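Local structure of P450 epoxidase (Sorangium cellulosum, 1Q5D) at residues A[62-67]-A[313-318]; A[154-159]-A[167-172]; A[161-166]-A[222-227]. The protein belongs to the cytochrome P450 family, largely helical proteins built around a haem, and holds a haem (protoporphyrin IX containing iron) and a second ligand, EPB, in its interior. One frame throughout, in Å; residues are numbered along the deposited sequence.

Interaction 1: A[62-67]-A[313-318]; sequences FRDERF and LEYCGA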
ATOM      1  N   PHE A  62      -3.849  13.541  10.179  1.00 44.27           N
ATOM      2  CA  PHE A  62      -3.996  13.488   8.726  1.00 46.05           C
ATOM      3  C   PHE A  62      -4.400  14.864   8.191  1.00 48.00           C
ATOM      4  O   PHE A  62      -3.945  15.291   7.128  1.00 48.60           O
ATOM      5  CB  PHE A  62      -5.049  12.443   8.326  1.00 44.33           C
ATOM      6  CG  PHE A  62      -4.496  11.054   8.103  1.00 42.50           C
ATOM      7  CD1 PHE A  62      -3.696  10.772   7.005  1.00 42.71           C
ATOM      8  CD2 PHE A  62      -4.801  10.026   8.980  1.00 41.73           C
ATOM      9  CE1 PHE A  62      -3.205   9.491   6.796  1.00 40.99           C
ATOM     10  CE2 PHE A  62      -4.308   8.751   8.786  1.00 41.19           C
ATOM     11  CZ  PHE A  62      -3.514   8.480   7.690  1.00 41.25           C
ATOM     12  N   ARG A  63      -5.242  15.560   8.948  1.00 50.75           N
ATOM     13  CA  ARG A  63      -5.791  16.842   8.526  1.00 52.96           C
ATOM     14  C   ARG A  63      -5.223  18.046   9.285  1.00 53.50           C
ATOM     15  O   ARG A  63      -5.834  19.117   9.305  1.00 53.71           O
ATOM     16  CB  ARG A  63      -7.312  16.812   8.665  1.00 54.66           C
ATOM     17  CG  ARG A  63      -7.988  15.967   7.606  1.00 56.61           C
ATOM     18  CD  ARG A  63      -7.676  16.405   6.183  1.00 58.33           C
ATOM     19  NE  ARG A  63      -8.786  17.151   5.593  1.00 59.74           N
ATOM     20  CZ  ARG A  63      -9.957  16.617   5.269  1.00 60.78           C
ATOM     21  NH1 ARG A  63     -10.183  15.322   5.472  1.00 61.15           N
ATOM     22  NH2 ARG A  63     -10.910  17.379   4.743  1.00 61.37           N
ATOM     23  N   ASP A  64      -4.059  17.873   9.903  1.00 53.47           N
ATOM     24  CA  ASP A  64      -3.445  18.940  10.690  1.00 53.51           C
ATOM     25  C   ASP A  64      -2.260  19.537   9.936  1.00 54.28           C
ATOM     26  O   ASP A  64      -1.206  18.913   9.835  1.00 54.56           O
ATOM     27  CB  ASP A  64      -2.988  18.387  12.037  1.00 52.66           C
ATOM     28  CG  ASP A  64      -2.608  19.477  13.025  1.00 52.51           C
ATOM     29  OD1 ASP A  64      -2.862  19.281  14.232  1.00 51.81           O
ATOM     30  OD2 ASP A  64      -2.046  20.548  12.695  1.00 51.55           O
ATOM     31  N   GLU A  65      -2.428  20.748   9.410  1.00 55.13           N
ATOM     32  CA  GLU A  65      -1.408  21.345   8.549  1.00 55.75           C
ATOM     33  C   GLU A  65      -0.098  21.640   9.279  1.00 54.73           C
ATOM     34  O   GLU A  65       0.914  21.938   8.647  1.00 54.79           O
ATOM     35  CB  GLU A  65      -1.933  22.608   7.860  1.00 57.60           C
ATOM     36  CG  GLU A  65      -2.539  22.347   6.490  1.00 59.60           C
ATOM     37  CD  GLU A  65      -4.040  22.135   6.554  1.00 60.91           C
ATOM     38  OE1 GLU A  65      -4.722  22.321   5.522  1.00 61.55           O
ATOM     39  OE2 GLU A  65      -4.544  21.788   7.644  1.00 62.17           O
ATOM     40  N   ARG A  66      -0.120  21.542  10.603  1.00 53.70           N
ATOM     41  CA  ARG A  66       1.104  21.636  11.395  1.00 53.23           C
ATOM     42  C   ARG A  66       2.038  20.451  11.106  1.00 52.52           C
ATOM     43  O   ARG A  66       3.242  20.524  11.349  1.00 52.73           O
ATOM     44  CB  ARG A  66       0.773  21.692  12.892  1.00 53.66           C
ATOM     45  CG  ARG A  66       0.112  22.990  13.356  1.00 53.76           C
ATOM     46  CD  ARG A  66      -0.334  22.980  14.814  1.00 54.43           C
ATOM     47  NE  ARG A  66      -1.195  21.843  15.143  1.00 54.68           N
ATOM     48  CZ  ARG A  66      -1.598  21.547  16.374  1.00 55.13           C
ATOM     49  NH1 ARG A  66      -1.222  22.303  17.396  1.00 55.71           N
ATOM     50  NH2 ARG A  66      -2.374  20.493  16.592  1.00 55.60           N
ATOM     51  N   PHE A  67       1.477  19.360  10.586  1.00 51.17           N
ATOM     52  CA  PHE A  67       2.259  18.161  10.300  1.00 49.57           C
ATOM     53  C   PHE A  67       2.470  17.974   8.804  1.00 48.73           C
ATOM     54  O   PHE A  67       1.511  17.780   8.059  1.00 50.65           O
ATOM     55  CB  PHE A  67       1.581  16.937  10.909  1.00 48.88           C
ATOM     56  CG  PHE A  67       1.536  16.954  12.419  1.00 48.89           C
ATOM     57  CD1 PHE A  67       0.465  17.525  13.091  1.00 48.50           C
ATOM     58  CD2 PHE A  67       2.570  16.402  13.164  1.00 48.77           C
ATOM     59  CE1 PHE A  67       0.425  17.542  14.481  1.00 48.99           C
ATOM     60  CE2 PHE A  67       2.536  16.413  14.547  1.00 48.74           C
ATOM     61  CZ  PHE A  67       1.459  16.984  15.208  1.00 48.91           C
ATOM     62  N   LEU A 313       5.415  22.112  19.139  1.00 52.75           N
ATOM     63  CA  LEU A 313       4.027  22.044  19.594  1.00 52.77           C
ATOM     64  C   LEU A 313       3.850  20.996  20.680  1.00 52.44           C
ATOM     65  O   LEU A 313       4.684  20.109  20.829  1.00 51.91           O
ATOM     66  CB  LEU A 313       3.065  21.768  18.429  1.00 53.45           C
ATOM     67  CG  LEU A 313       3.155  20.437  17.673  1.00 53.99           C
ATOM     68  CD1 LEU A 313       1.900  20.224  16.830  1.00 54.20           C
ATOM     69  CD2 LEU A 313       4.386  20.393  16.785  1.00 54.14           C
ATOM     70  N   GLU A 314       2.769  21.126  21.447  1.00 52.31           N
ATOM     71  CA  GLU A 314       2.388  20.129  22.443  1.00 52.44           C
ATOM     72  C   GLU A 314       1.245  19.295  21.882  1.00 51.82           C
ATOM     73  O   GLU A 314       0.286  19.838  21.329  1.00 52.51           O
ATOM     74  CB  GLU A 314       1.957  20.797  23.757  1.00 53.03           C
ATOM     75  CG  GLU A 314       2.949  20.623  24.904  1.00 54.11           C
ATOM     76  CD  GLU A 314       4.206  21.461  24.718  1.00 54.42           C
ATOM     77  OE1 GLU A 314       5.227  21.164  25.366  1.00 54.86           O
ATOM     78  OE2 GLU A 314       4.176  22.419  23.921  1.00 54.75           O
ATOM     79  N   TYR A 315       1.343  17.976  22.022  1.00 50.50           N
ATOM     80  CA  TYR A 315       0.348  17.077  21.444  1.00 48.86           C
ATOM     81  C   TYR A 315       0.160  15.831  22.305  1.00 48.83           C
ATOM     82  O   TYR A 315       1.097  15.045  22.495  1.00 48.04           O
ATOM     83  CB  TYR A 315       0.746  16.693  20.006  1.00 47.61           C
ATOM     84  CG  TYR A 315      -0.421  16.381  19.093  1.00 46.91           C
ATOM     85  CD1 TYR A 315      -0.955  17.355  18.253  1.00 46.96           C
ATOM     86  CD2 TYR A 315      -1.000  15.114  19.075  1.00 46.42           C
ATOM     87  CE1 TYR A 315      -2.039  17.073  17.424  1.00 46.58           C
ATOM     88  CE2 TYR A 315      -2.076  14.822  18.247  1.00 46.03           C
ATOM     89  CZ  TYR A 315      -2.588  15.803  17.423  1.00 46.45           C
ATOM     90  OH  TYR A 315      -3.657  15.522  16.598  1.00 46.89           O
ATOM     91  N   CYS A 316      -1.054  15.656  22.823  1.00 49.03           N
ATOM     92  CA  CYS A 316      -1.392  14.492  23.640  1.00 49.89           C
ATOM     93  C   CYS A 316      -0.487  14.386  24.876  1.00 50.34           C
ATOM     94  O   CYS A 316      -0.254  13.295  25.395  1.00 49.25           O
ATOM     95  CB  CYS A 316      -1.314  13.205  22.807  1.00 50.01           C
ATOM     96  SG  CYS A 316      -2.575  13.037  21.507  1.00 51.14           S
ATOM     97  N   GLY A 317       0.028  15.525  25.331  1.00 51.54           N
ATOM     98  CA  GLY A 317       0.855  15.572  26.526  1.00 52.48           C
ATOM     99  C   GLY A 317       2.339  15.429  26.236  1.00 53.38           C
ATOM    100  O   GLY A 317       3.140  15.217  27.150  1.00 53.93           O
ATOM    101  N   ALA A 318       2.712  15.544  24.964  1.00 52.99           N
ATOM    102  CA  ALA A 318       4.115  15.464  24.579  1.00 52.69           C
ATOM    103  C   ALA A 318       4.608  16.777  23.992  1.00 52.06           C
ATOM    104  O   ALA A 318       3.865  17.484  23.305  1.00 52.35           O
ATOM    105  CB  ALA A 318       4.335  14.328  23.589  1.00 52.63           C
TER
HETATM  106  O   HOH W   1      -4.747  17.258  15.161  1.00 55.46           O
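F67 holds CG anti to its carbonyl carbon (chi1 -65°) and Y315 holds CG anti to its backbone N (chi1 -151°), and the two rings meet edge-to-face, the edge of F67 directed at the face of Y315. The ring planes stand at 87° with centroids 5.4 Å apart. L313 adds CD1, which lies 3.7 Å from F67 CZ and also over one face of the R66 guanidinium, offset toward its rim. At the edge of the Y315 ring, R66 NH2 comes within 3.5 Å of Y315 CE1. F67 and Y315 sit in different turns. Residues 64-67 form a type I turn, while Y315 opens the type I' turn that joins strands 313-315 and 318-320 into a beta hairpin. D64 braces the first turn. Its OD2 accepts from R66 N at 3.0 Å, an Asx turn, and its two oxygens are gripped side-on by R66, with NH2 to OD1 at 2.7 Å and NE to OD2 at 2.9 Å, each on the syn lone pair. Between turn and hairpin sits a water that donates to D64 OD1 and lies very close to Y315 OH. Y315 also packs on A60 and V61 of helix 55-62.

Interaction 2: A[154-159]-A[167-172]; sequences PMRAIS and ECDEKF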
ATOM      1  N   PRO A 154      -1.221  -7.512  -9.181  1.00 29.14           N
ATOM      2  CA  PRO A 154      -1.109  -6.047  -9.138  1.00 28.78           C
ATOM      3  C   PRO A 154      -0.268  -5.363 -10.211  1.00 28.69           C
ATOM      4  O   PRO A 154      -0.645  -4.266 -10.617  1.00 27.09           O
ATOM      5  CB  PRO A 154      -0.527  -5.781  -7.754  1.00 28.88           C
ATOM      6  CG  PRO A 154      -1.024  -6.950  -6.952  1.00 28.83           C
ATOM      7  CD  PRO A 154      -0.886  -8.122  -7.882  1.00 29.24           C
ATOM      8  N   MET A 155       0.845  -5.942 -10.660  1.00 29.11           N
ATOM      9  CA  MET A 155       1.598  -5.212 -11.684  1.00 30.34           C
ATOM     10  C   MET A 155       0.897  -5.330 -13.020  1.00 29.54           C
ATOM     11  O   MET A 155       0.915  -4.403 -13.835  1.00 28.70           O
ATOM     12  CB  MET A 155       3.051  -5.683 -11.809  1.00 31.75           C
ATOM     13  CG  MET A 155       3.910  -4.755 -12.664  1.00 33.01           C
ATOM     14  SD  MET A 155       4.085  -3.091 -11.986  1.00 35.84           S
ATOM     15  CE  MET A 155       3.879  -2.061 -13.400  1.00 36.02           C
ATOM     16  N   ARG A 156       0.274  -6.474 -13.258  1.00 30.15           N
ATOM     17  CA  ARG A 156      -0.475  -6.610 -14.514  1.00 30.83           C
ATOM     18  C   ARG A 156      -1.512  -5.493 -14.587  1.00 30.45           C
ATOM     19  O   ARG A 156      -1.663  -4.843 -15.624  1.00 31.63           O
ATOM     20  CB  ARG A 156      -1.127  -7.990 -14.643  1.00 31.19           C
ATOM     21  CG  ARG A 156      -2.031  -8.131 -15.892  1.00 31.84           C
ATOM     22  CD  ARG A 156      -1.309  -8.628 -17.167  1.00 33.70           C
ATOM     23  NE  ARG A 156      -0.166  -7.798 -17.562  1.00 34.82           N
ATOM     24  CZ  ARG A 156      -0.218  -6.813 -18.451  1.00 36.52           C
ATOM     25  NH1 ARG A 156      -1.364  -6.515 -19.060  1.00 37.48           N
ATOM     26  NH2 ARG A 156       0.881  -6.120 -18.743  1.00 36.69           N
ATOM     27  N   ALA A 157      -2.198  -5.237 -13.472  1.00 28.74           N
ATOM     28  CA  ALA A 157      -3.226  -4.190 -13.420  1.00 27.84           C
ATOM     29  C   ALA A 157      -2.646  -2.826 -13.759  1.00 28.24           C
ATOM     30  O   ALA A 157      -3.166  -2.089 -14.618  1.00 26.79           O
ATOM     31  CB  ALA A 157      -3.856  -4.137 -12.020  1.00 28.71           C
ATOM     32  N   ILE A 158      -1.570  -2.469 -13.057  1.00 26.66           N
ATOM     33  CA  ILE A 158      -0.926  -1.194 -13.303  1.00 28.26           C
ATOM     34  C   ILE A 158      -0.391  -1.102 -14.741  1.00 27.52           C
ATOM     35  O   ILE A 158      -0.529  -0.069 -15.382  1.00 27.64           O
ATOM     36  CB  ILE A 158       0.212  -0.954 -12.284  1.00 28.20           C
ATOM     37  CG1 ILE A 158      -0.381  -0.759 -10.884  1.00 29.75           C
ATOM     38  CG2 ILE A 158       1.032   0.255 -12.677  1.00 29.25           C
ATOM     39  CD1 ILE A 158       0.662  -0.544  -9.785  1.00 28.64           C
ATOM     40  N   SER A 159       0.228  -2.173 -15.220  1.00 29.24           N
ATOM     41  CA  SER A 159       0.774  -2.204 -16.582  1.00 32.01           C
ATOM     42  C   SER A 159      -0.313  -2.083 -17.649  1.00 32.16           C
ATOM     43  O   SER A 159      -0.096  -1.483 -18.700  1.00 33.57           O
ATOM     44  CB  SER A 159       1.558  -3.482 -16.816  1.00 33.03           C
ATOM     45  OG  SER A 159       2.868  -3.347 -16.299  1.00 36.55           O
ATOM     46  N   GLU A 167       5.045  -8.595 -20.884  1.00 46.89           N
ATOM     47  CA  GLU A 167       6.433  -9.030 -20.870  1.00 48.81           C
ATOM     48  C   GLU A 167       7.259  -8.280 -19.815  1.00 47.58           C
ATOM     49  O   GLU A 167       8.174  -8.849 -19.222  1.00 48.05           O
ATOM     50  CB  GLU A 167       7.046  -8.838 -22.260  1.00 51.34           C
ATOM     51  CG  GLU A 167       8.392  -9.511 -22.457  1.00 54.24           C
ATOM     52  CD  GLU A 167       9.159  -8.941 -23.639  1.00 55.94           C
ATOM     53  OE1 GLU A 167      10.276  -9.434 -23.905  1.00 56.89           O
ATOM     54  OE2 GLU A 167       8.649  -8.007 -24.303  1.00 57.09           O
ATOM     55  N   CYS A 168       6.921  -7.013 -19.590  1.00 45.53           N
ATOM     56  CA  CYS A 168       7.656  -6.139 -18.669  1.00 43.83           C
ATOM     57  C   CYS A 168       7.191  -6.227 -17.221  1.00 41.97           C
ATOM     58  O   CYS A 168       7.730  -5.547 -16.344  1.00 40.96           O
ATOM     59  CB  CYS A 168       7.516  -4.685 -19.109  1.00 44.14           C
ATOM     60  SG  CYS A 168       8.048  -4.347 -20.797  1.00 46.52           S
ATOM     61  N   ASP A 169       6.194  -7.056 -16.973  1.00 40.49           N
ATOM     62  CA  ASP A 169       5.561  -7.096 -15.662  1.00 40.03           C
ATOM     63  C   ASP A 169       6.535  -7.438 -14.544  1.00 40.03           C
ATOM     64  O   ASP A 169       6.593  -6.743 -13.537  1.00 38.70           O
ATOM     65  CB  ASP A 169       4.401  -8.076 -15.669  1.00 39.62           C
ATOM     66  CG  ASP A 169       3.127  -7.458 -16.230  1.00 39.16           C
ATOM     67  OD1 ASP A 169       2.091  -8.134 -16.197  1.00 39.73           O
ATOM     68  OD2 ASP A 169       3.071  -6.314 -16.729  1.00 38.87           O
ATOM     69  N   GLU A 170       7.294  -8.512 -14.731  1.00 41.07           N
ATOM     70  CA  GLU A 170       8.207  -8.998 -13.701  1.00 42.53           C
ATOM     71  C   GLU A 170       9.267  -7.973 -13.345  1.00 41.08           C
ATOM     72  O   GLU A 170       9.590  -7.798 -12.175  1.00 41.30           O
ATOM     73  CB  GLU A 170       8.855 -10.320 -14.124  1.00 45.85           C
ATOM     74  CG  GLU A 170       8.036 -11.544 -13.734  1.00 49.64           C
ATOM     75  CD  GLU A 170       7.739 -11.586 -12.248  1.00 52.18           C
ATOM     76  OE1 GLU A 170       8.669 -11.327 -11.448  1.00 53.45           O
ATOM     77  OE2 GLU A 170       6.575 -11.876 -11.873  1.00 53.93           O
ATOM     78  N   LYS A 171       9.796  -7.289 -14.352  1.00 39.55           N
ATOM     79  CA  LYS A 171      10.803  -6.266 -14.118  1.00 38.79           C
ATOM     80  C   LYS A 171      10.230  -5.047 -13.401  1.00 36.30           C
ATOM     81  O   LYS A 171      10.881  -4.466 -12.524  1.00 34.12           O
ATOM     82  CB  LYS A 171      11.462  -5.848 -15.430  1.00 40.90           C
ATOM     83  CG  LYS A 171      12.459  -6.881 -15.954  1.00 44.20           C
ATOM     84  CD  LYS A 171      13.428  -6.272 -16.966  1.00 45.91           C
ATOM     85  CE  LYS A 171      12.868  -6.332 -18.382  1.00 47.39           C
ATOM     86  NZ  LYS A 171      13.967  -6.196 -19.408  1.00 48.77           N
ATOM     87  N   PHE A 172       9.013  -4.657 -13.764  1.00 33.11           N
ATOM     88  CA  PHE A 172       8.379  -3.535 -13.083  1.00 31.04           C
ATOM     89  C   PHE A 172       7.943  -3.853 -11.653  1.00 29.37           C
ATOM     90  O   PHE A 172       8.006  -2.981 -10.781  1.00 27.66           O
ATOM     91  CB  PHE A 172       7.209  -2.977 -13.898  1.00 30.94           C
ATOM     92  CG  PHE A 172       7.626  -1.970 -14.921  1.00 31.99           C
ATOM     93  CD1 PHE A 172       7.177  -2.057 -16.223  1.00 32.57           C
ATOM     94  CD2 PHE A 172       8.474  -0.928 -14.577  1.00 32.11           C
ATOM     95  CE1 PHE A 172       7.571  -1.119 -17.160  1.00 33.20           C
ATOM     96  CE2 PHE A 172       8.862   0.015 -15.509  1.00 32.59           C
ATOM     97  CZ  PHE A 172       8.417  -0.087 -16.802  1.00 32.23           C
TER
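M155 and D169 bring the backbones of helix 154-161 and the start of helix 169-182 together, their CA atoms 5.9 Å apart, a packing of two consecutive helices of the helical P450 fold with only a short connection between them. The polar half of the contact centres on the D169 carboxylate, which R156 grips side-on with two nitrogens. R156 NE gives a nearly straight bond (170°) to D169 OD1 at 2.7 Å, on the syn lone pair, and R156 NH2 reaches D169 OD2 at 3.0 Å from the syn side, though tilted out of the carboxylate plane. Guanidinium and carboxylate are nearly coplanar, 18° apart. S159 OG, anti to its carbonyl carbon (chi1 -82°), donates to the same D169 OD2 at 3.0 Å, on the anti side and from the opposite face to R156 NH2. The apolar half lies alongside. M155 bends at chi2 and chi3, setting its CE 3.5 Å from F172 CB, while M155 CG rests 3.5 Å from the backbone O of D169. The F172 ring continues beyond, onto L208 and V212 of helix 195-218. R156 also has a second carboxylate partner, E125, at NH1. The two carboxylates, D169 and E125, would balance the buried positive charge of R156, and three donors on its two oxygens probably favour D169 as the anion.

Interaction 3: A[161-166]-A[222-227]; sequences LLKVPA and ENDVLT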
ATOM      1  N   LEU A 161      -3.087  -0.404 -17.115  1.00 34.78           N
ATOM      2  CA  LEU A 161      -3.464   1.006 -17.035  1.00 34.74           C
ATOM      3  C   LEU A 161      -2.451   1.891 -17.776  1.00 34.48           C
ATOM      4  O   LEU A 161      -2.804   2.939 -18.346  1.00 32.83           O
ATOM      5  CB  LEU A 161      -3.581   1.430 -15.568  1.00 36.19           C
ATOM      6  CG  LEU A 161      -3.797   2.911 -15.239  1.00 37.34           C
ATOM      7  CD1 LEU A 161      -5.242   3.337 -15.522  1.00 37.63           C
ATOM      8  CD2 LEU A 161      -3.424   3.201 -13.788  1.00 37.62           C
ATOM      9  N   LEU A 162      -1.193   1.458 -17.755  1.00 33.63           N
ATOM     10  CA  LEU A 162      -0.096   2.179 -18.388  1.00 34.22           C
ATOM     11  C   LEU A 162       0.137   1.722 -19.837  1.00 34.72           C
ATOM     12  O   LEU A 162       0.980   2.282 -20.534  1.00 33.33           O
ATOM     13  CB  LEU A 162       1.197   1.952 -17.597  1.00 33.97           C
ATOM     14  CG  LEU A 162       1.680   2.956 -16.543  1.00 34.57           C
ATOM     15  CD1 LEU A 162       0.626   3.923 -16.007  1.00 33.83           C
ATOM     16  CD2 LEU A 162       2.427   2.223 -15.406  1.00 34.26           C
ATOM     17  N   LYS A 163      -0.601   0.697 -20.258  1.00 35.56           N
ATOM     18  CA  LYS A 163      -0.456   0.090 -21.576  1.00 36.66           C
ATOM     19  C   LYS A 163       0.976  -0.382 -21.811  1.00 37.49           C
ATOM     20  O   LYS A 163       1.604  -0.073 -22.828  1.00 38.53           O
ATOM     21  CB  LYS A 163      -0.972   1.034 -22.673  1.00 36.77           C
ATOM     22  CG  LYS A 163      -2.460   1.375 -22.485  1.00 37.19           C
ATOM     23  CD  LYS A 163      -3.112   1.846 -23.780  1.00 37.81           C
ATOM     24  CE  LYS A 163      -4.622   2.042 -23.605  1.00 37.76           C
ATOM     25  NZ  LYS A 163      -4.948   3.049 -22.557  1.00 37.26           N
ATOM     26  N   VAL A 164       1.488  -1.132 -20.838  1.00 37.52           N
ATOM     27  CA  VAL A 164       2.796  -1.766 -20.933  1.00 37.97           C
ATOM     28  C   VAL A 164       2.562  -3.254 -21.167  1.00 38.66           C
ATOM     29  O   VAL A 164       1.693  -3.841 -20.549  1.00 39.11           O
ATOM     30  CB  VAL A 164       3.612  -1.540 -19.632  1.00 37.54           C
ATOM     31  CG1 VAL A 164       4.920  -2.317 -19.644  1.00 37.87           C
ATOM     32  CG2 VAL A 164       3.873  -0.078 -19.418  1.00 37.34           C
ATOM     33  N   PRO A 165       3.312  -3.855 -22.084  1.00 40.34           N
ATOM     34  CA  PRO A 165       3.172  -5.289 -22.400  1.00 40.92           C
ATOM     35  C   PRO A 165       3.404  -6.200 -21.194  1.00 41.81           C
ATOM     36  O   PRO A 165       4.256  -5.891 -20.355  1.00 41.43           O
ATOM     37  CB  PRO A 165       4.277  -5.528 -23.438  1.00 41.18           C
ATOM     38  CG  PRO A 165       4.561  -4.175 -24.014  1.00 41.26           C
ATOM     39  CD  PRO A 165       4.346  -3.190 -22.902  1.00 40.82           C
ATOM     40  N   ALA A 166       2.677  -7.315 -21.117  1.00 42.72           N
ATOM     41  CA  ALA A 166       2.809  -8.253 -19.999  1.00 43.93           C
ATOM     42  C   ALA A 166       4.247  -8.753 -19.831  1.00 45.92           C
ATOM     43  O   ALA A 166       4.628  -9.260 -18.767  1.00 45.38           O
ATOM     44  CB  ALA A 166       1.840  -9.427 -20.161  1.00 43.56           C
ATOM     45  N   GLU A 222      -5.204   7.570 -27.451  1.00 40.18           N
ATOM     46  CA  GLU A 222      -6.445   8.191 -26.991  1.00 42.55           C
ATOM     47  C   GLU A 222      -6.886   7.550 -25.673  1.00 42.79           C
ATOM     48  O   GLU A 222      -6.634   6.361 -25.451  1.00 42.22           O
ATOM     49  CB  GLU A 222      -7.555   8.027 -28.036  1.00 44.81           C
ATOM     50  CG  GLU A 222      -7.631   9.146 -29.065  1.00 47.89           C
ATOM     51  CD  GLU A 222      -8.748   8.933 -30.073  1.00 49.89           C
ATOM     52  OE1 GLU A 222      -9.894   9.354 -29.796  1.00 51.24           O
ATOM     53  OE2 GLU A 222      -8.488   8.332 -31.141  1.00 50.81           O
ATOM     54  N   ASN A 223      -7.563   8.332 -24.828  1.00 43.42           N
ATOM     55  CA  ASN A 223      -8.057   7.861 -23.527  1.00 43.56           C
ATOM     56  C   ASN A 223      -6.970   7.088 -22.800  1.00 42.08           C
ATOM     57  O   ASN A 223      -7.151   5.923 -22.446  1.00 42.55           O
ATOM     58  CB  ASN A 223      -9.302   6.976 -23.676  1.00 45.17           C
ATOM     59  CG  ASN A 223     -10.350   7.581 -24.597  1.00 47.06           C
ATOM     60  OD1 ASN A 223     -10.777   8.724 -24.413  1.00 47.38           O
ATOM     61  ND2 ASN A 223     -10.766   6.815 -25.606  1.00 48.17           N
ATOM     62  N   ASP A 224      -5.834   7.742 -22.595  1.00 40.09           N
ATOM     63  CA  ASP A 224      -4.655   7.057 -22.087  1.00 37.51           C
ATOM     64  C   ASP A 224      -4.005   7.904 -21.013  1.00 35.93           C
ATOM     65  O   ASP A 224      -3.766   9.091 -21.214  1.00 36.70           O
ATOM     66  CB  ASP A 224      -3.684   6.792 -23.242  1.00 37.18           C
ATOM     67  CG  ASP A 224      -2.424   6.086 -22.792  1.00 36.16           C
ATOM     68  OD1 ASP A 224      -2.525   4.928 -22.346  1.00 36.73           O
ATOM     69  OD2 ASP A 224      -1.298   6.609 -22.849  1.00 36.10           O
ATOM     70  N   VAL A 225      -3.736   7.304 -19.857  1.00 35.86           N
ATOM     71  CA  VAL A 225      -3.259   8.064 -18.705  1.00 33.52           C
ATOM     72  C   VAL A 225      -1.902   8.680 -18.975  1.00 32.69           C
ATOM     73  O   VAL A 225      -1.694   9.891 -18.781  1.00 32.27           O
ATOM     74  CB  VAL A 225      -3.138   7.181 -17.427  1.00 34.76           C
ATOM     75  CG1 VAL A 225      -2.472   7.967 -16.298  1.00 35.84           C
ATOM     76  CG2 VAL A 225      -4.485   6.678 -17.003  1.00 35.46           C
ATOM     77  N   LEU A 226      -0.971   7.844 -19.423  1.00 31.65           N
ATOM     78  CA  LEU A 226       0.384   8.320 -19.740  1.00 30.86           C
ATOM     79  C   LEU A 226       0.384   9.403 -20.816  1.00 29.84           C
ATOM     80  O   LEU A 226       1.028  10.444 -20.661  1.00 30.76           O
ATOM     81  CB  LEU A 226       1.295   7.165 -20.146  1.00 29.67           C
ATOM     82  CG  LEU A 226       1.843   6.287 -19.019  1.00 30.71           C
ATOM     83  CD1 LEU A 226       2.901   5.333 -19.577  1.00 30.23           C
ATOM     84  CD2 LEU A 226       2.434   7.131 -17.860  1.00 28.53           C
ATOM     85  N   THR A 227      -0.334   9.170 -21.909  1.00 30.49           N
ATOM     86  CA  THR A 227      -0.434  10.205 -22.941  1.00 30.64           C
ATOM     87  C   THR A 227      -0.931  11.508 -22.330  1.00 30.77           C
ATOM     88  O   THR A 227      -0.408  12.590 -22.613  1.00 30.94           O
ATOM     89  CB  THR A 227      -1.390   9.762 -24.063  1.00 30.71           C
ATOM     90  OG1 THR A 227      -0.802   8.680 -24.785  1.00 31.57           O
ATOM     91  CG2 THR A 227      -1.548  10.859 -25.128  1.00 30.71           C
TER
HETATM   92  O   HOH W   2      -1.364   4.812 -20.198  1.00 31.45           O
HETATM   93  O   HOH W   3      -4.621   4.399 -19.624  1.00 34.19           O
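L161 touches V225 where one helix ends and another begins: helix 154-161 closes in a Schellman motif, with K163 at positive phi (56°), and D224 is the N-cap of helix 225-234. L161 extends CD1 to within 3.7 Å of V225 CG2, the two side chains meeting at an angle. Its carbonyl works through water: one molecule is hydrogen-bonded to L161 O at 2.7 Å and accepts from V225 N at 3.0 Å, so a backbone N-H in the first turn of the second helix is joined to the last turn of the first. A second water lies nearby and accepts from L226 N. Next, L162 packs CD1 against L226 CG at 4.0 Å, while L226 CD1 sits close to L162 O, an oxygen that also receives a hydrogen bond from R216 of helix 195-218. V248 of helix 241-255 touches both leucines. K163 then slides past D224 in the opposite direction, its chain extended up to the bend at chi4 (60°) that sets NZ, which forms a salt bridge with D224 OD1 at 3.1 Å on the anti lone pair. The other oxygen of D224 faces its own helix and also pairs with R216. T227 OG1 and T227 N both donate to D224 OD2 at 2.9 Å, arriving from opposite faces of the carboxylate, the backbone N-H from 36° above the plane.

Overall arrangement
Interactions 2 and 3 form one neighbourhood, their centres 12 Å apart. The 161-166 segment runs from the end of helix 154-161 into the connection to helix 169-182, and V164 ties the contacts together: its N lies 2.7 Å from S159 O and its O 3.0 Å from R156 NH2, both probable hydrogen bonds. Interaction 1 is remote, centred about 39 Å from interaction 2 and 40 Å from interaction 3, yet its segments enclose both along the chain. F62 of the 62-67 segment touches the haem, while the side chains of L161 and M155 come to about 5 Å and 9 Å from it. EPB is farther from each, about 12 to 14 Å from the side chains of M155, F67 and L162.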